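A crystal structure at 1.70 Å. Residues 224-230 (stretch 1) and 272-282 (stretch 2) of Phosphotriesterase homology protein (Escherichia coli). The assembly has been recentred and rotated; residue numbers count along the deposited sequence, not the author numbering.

Stretch 1 224-230: MLHALRD
Stretch 2 272-282: GFSQADVDVML

Stretch 1 lies in a helix that begins earlier in the chain. Stretch 2 starts as loop or turn, becomes helical at Gln 275 and continues past Leu 282. The two bury 342 Å² between them, both sides summed. The register is set by two CA pairs: His 226 CA to Phe 273 CA at 8.1 Å, and Arg 229 CA to Asp 277 CA at 8.0 Å.

Gly 272 closes the preceding helix in a Schellman motif, with phi/psi 129/-10. These angles alone call for glycine, since a CB would jam against the preceding carbonyl O. An ideal CB would also sit a tight 3.5 Å from His 226 CE1. Gly 272 N lies near the plane of the His 226 ring, at its edge. Gly 272 O lies over one face of the Arg 229 guanidinium, 3.5 Å from Arg 229 NH2.

Phe 273 is the largest contributor on stretch 2. Its phi/psi is -74/135, its chi1 -89° (m) and its chi2 52°. CA-to-CB points sideways, but the ring end comes nearer to stretch 1. The ring edge meets the face of His 226 (chi1 -85°, m; chi2 -92°), with centroids 4.8 Å apart and planes at 74°. His 226 NE2 is 3.6 Å from Phe 273 CE1. Arg 229 CD lies over the Phe 273 face, 3.6 Å from the ring centroid and 19° off the normal, a CH-pi contact. Phe 273 CZ reaches Leu 225 O at 3.5 Å and Leu 225 CB at 3.8 Å.

Ser 274 is the N-cap, with phi/psi -79/163 and chi1 73° (p). Ser 274 OG accepts from Asp 277 N at 3.0 Å. Ser 274 N donates back to Asp 277 OD2 at 3.1 Å.

Gln 275 NE2 donates to Asp 279 OD1 at 3.0 Å.

The CA-to-CB bond of Asp 277 points toward stretch 1, with chi1 -72° (m) and chi2 -30°. Asp 277 OD2 accepts from Arg 229 NE at 2.7 Å, a salt bridge and hydrogen bond with an N-H...acceptor angle of 131°. Arg 229 is extended, with chi1 to chi3 all t, which carries its guanidinium past the Phe 273 ring.

Val 278, Asp 279 and Val 280 stay clear of stretch 1. A wider pi-type turn spans 280-282. The CA-to-CB bond of Met 281 points toward stretch 1, and the side chain is in the m, t, m rotamer. Met 281 SD packs 4.2 Å from Leu 225 CD2, where Leu 225 is m, t.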

# COMPACT_ATOMS: atom_id res chain seq x y z
N MET A 224 18.77 -4.54 -3.23
CA MET A 224 18.37 -4.22 -1.86
C MET A 224 17.68 -5.42 -1.23
O MET A 224 17.91 -5.71 -0.06
CB MET A 224 17.46 -2.97 -1.80
CG MET A 224 18.19 -1.66 -2.04
SD MET A 224 17.41 -0.21 -1.26
CE MET A 224 16.01 0.01 -2.32
N LEU A 225 16.86 -6.14 -1.99
CA LEU A 225 16.21 -7.32 -1.43
C LEU A 225 17.26 -8.35 -0.99
O LEU A 225 17.12 -8.98 0.05
CB LEU A 225 15.21 -7.93 -2.40
CG LEU A 225 13.93 -7.11 -2.59
CD1 LEU A 225 13.06 -7.74 -3.68
CD2 LEU A 225 13.16 -7.02 -1.26
N HIS A 226 18.34 -8.47 -1.77
CA HIS A 226 19.41 -9.40 -1.43
C HIS A 226 20.09 -9.00 -0.12
O HIS A 226 20.45 -9.87 0.68
CB HIS A 226 20.45 -9.48 -2.55
CG HIS A 226 20.10 -10.46 -3.62
ND1 HIS A 226 20.53 -11.77 -3.59
CD2 HIS A 226 19.30 -10.35 -4.71
CE1 HIS A 226 20.00 -12.43 -4.61
NE2 HIS A 226 19.25 -11.59 -5.30
N ALA A 227 20.26 -7.70 0.11
CA ALA A 227 20.88 -7.20 1.33
C ALA A 227 20.03 -7.62 2.54
O ALA A 227 20.56 -8.03 3.57
CB ALA A 227 21.02 -5.68 1.28
N LEU A 228 18.72 -7.57 2.37
CA LEU A 228 17.78 -7.95 3.43
C LEU A 228 17.80 -9.46 3.65
O LEU A 228 17.84 -9.94 4.78
CB LEU A 228 16.38 -7.44 3.10
CG LEU A 228 16.35 -5.90 2.97
CD1 LEU A 228 14.94 -5.43 2.65
CD2 LEU A 228 16.88 -5.24 4.24
N ARG A 229 17.82 -10.21 2.56
CA ARG A 229 17.88 -11.66 2.64
C ARG A 229 19.18 -12.11 3.32
O ARG A 229 19.17 -13.00 4.17
CB ARG A 229 17.81 -12.26 1.23
CG ARG A 229 17.93 -13.78 1.21
CD ARG A 229 17.95 -14.28 -0.21
NE ARG A 229 18.05 -15.73 -0.25
CZ ARG A 229 19.03 -16.39 -0.84
NH1 ARG A 229 20.01 -15.73 -1.45
NH2 ARG A 229 19.04 -17.72 -0.82
N ASP A 230 20.29 -11.46 2.97
CA ASP A 230 21.60 -11.78 3.54
C ASP A 230 21.66 -11.55 5.05
O ASP A 230 22.47 -12.16 5.75
CB ASP A 230 22.71 -10.95 2.90
CG ASP A 230 22.91 -11.25 1.42
OD1 ASP A 230 22.60 -12.37 0.96
OD2 ASP A 230 23.39 -10.33 0.73
N GLY A 272 19.05 -15.64 -7.41
CA GLY A 272 19.38 -16.44 -6.24
C GLY A 272 18.34 -16.73 -5.16
O GLY A 272 18.59 -17.55 -4.28
N PHE A 273 17.19 -16.05 -5.18
CA PHE A 273 16.16 -16.27 -4.17
C PHE A 273 15.43 -17.59 -4.36
O PHE A 273 15.01 -17.92 -5.47
CB PHE A 273 15.10 -15.15 -4.21
CG PHE A 273 15.41 -13.95 -3.35
CD1 PHE A 273 16.63 -13.29 -3.44
CD2 PHE A 273 14.43 -13.43 -2.50
CE1 PHE A 273 16.87 -12.12 -2.69
CE2 PHE A 273 14.66 -12.27 -1.74
CZ PHE A 273 15.88 -11.61 -1.84
N SER A 274 15.24 -18.33 -3.27
CA SER A 274 14.51 -19.59 -3.31
C SER A 274 13.03 -19.25 -3.35
O SER A 274 12.65 -18.10 -3.05
CB SER A 274 14.81 -20.44 -2.05
OG SER A 274 14.17 -19.92 -0.89
N GLN A 275 12.20 -20.21 -3.72
CA GLN A 275 10.77 -19.96 -3.77
C GLN A 275 10.21 -19.73 -2.35
O GLN A 275 9.20 -19.04 -2.18
CB GLN A 275 10.03 -21.10 -4.46
CG GLN A 275 8.56 -20.83 -4.74
CD GLN A 275 8.32 -19.59 -5.58
OE1 GLN A 275 8.90 -19.42 -6.64
NE2 GLN A 275 7.46 -18.71 -5.09
N ALA A 276 10.88 -20.32 -1.36
CA ALA A 276 10.49 -20.16 0.05
C ALA A 276 10.73 -18.71 0.45
O ALA A 276 9.92 -18.13 1.16
CB ALA A 276 11.30 -21.10 0.93
N ASP A 277 11.87 -18.15 0.04
CA ASP A 277 12.22 -16.75 0.31
C ASP A 277 11.10 -15.86 -0.27
O ASP A 277 10.64 -14.92 0.38
CB ASP A 277 13.53 -16.33 -0.38
CG ASP A 277 14.78 -16.94 0.26
OD1 ASP A 277 14.81 -17.20 1.48
OD2 ASP A 277 15.76 -17.12 -0.50
N VAL A 278 10.70 -16.16 -1.50
CA VAL A 278 9.65 -15.41 -2.17
C VAL A 278 8.33 -15.52 -1.40
O VAL A 278 7.66 -14.51 -1.15
CB VAL A 278 9.43 -15.94 -3.63
CG1 VAL A 278 8.18 -15.30 -4.27
CG2 VAL A 278 10.67 -15.70 -4.49
N ASP A 279 7.98 -16.74 -0.98
CA ASP A 279 6.73 -16.97 -0.26
C ASP A 279 6.66 -16.28 1.10
O ASP A 279 5.58 -15.97 1.59
CB ASP A 279 6.42 -18.48 -0.16
CG ASP A 279 6.07 -19.11 -1.52
OD1 ASP A 279 5.99 -18.37 -2.53
OD2 ASP A 279 5.86 -20.34 -1.59
N VAL A 280 7.81 -16.01 1.71
CA VAL A 280 7.84 -15.31 2.99
C VAL A 280 7.29 -13.89 2.75
O VAL A 280 6.39 -13.43 3.46
CB VAL A 280 9.27 -15.23 3.57
CG1 VAL A 280 9.34 -14.20 4.70
CG2 VAL A 280 9.68 -16.58 4.11
N MET A 281 7.78 -13.24 1.69
CA MET A 281 7.34 -11.88 1.38
C MET A 281 5.93 -11.79 0.82
O MET A 281 5.15 -10.94 1.26
CB MET A 281 8.33 -11.20 0.42
CG MET A 281 9.77 -11.12 0.94
SD MET A 281 10.92 -10.38 -0.25
CE MET A 281 11.25 -11.78 -1.33
N LEU A 282 5.58 -12.70 -0.09
CA LEU A 282 4.25 -12.68 -0.72
C LEU A 282 3.08 -13.34 -0.00
O LEU A 282 1.93 -12.98 -0.24
CB LEU A 282 4.33 -13.23 -2.15
CG LEU A 282 5.07 -12.40 -3.20
CD1 LEU A 282 5.02 -13.15 -4.55
CD2 LEU A 282 4.42 -11.02 -3.33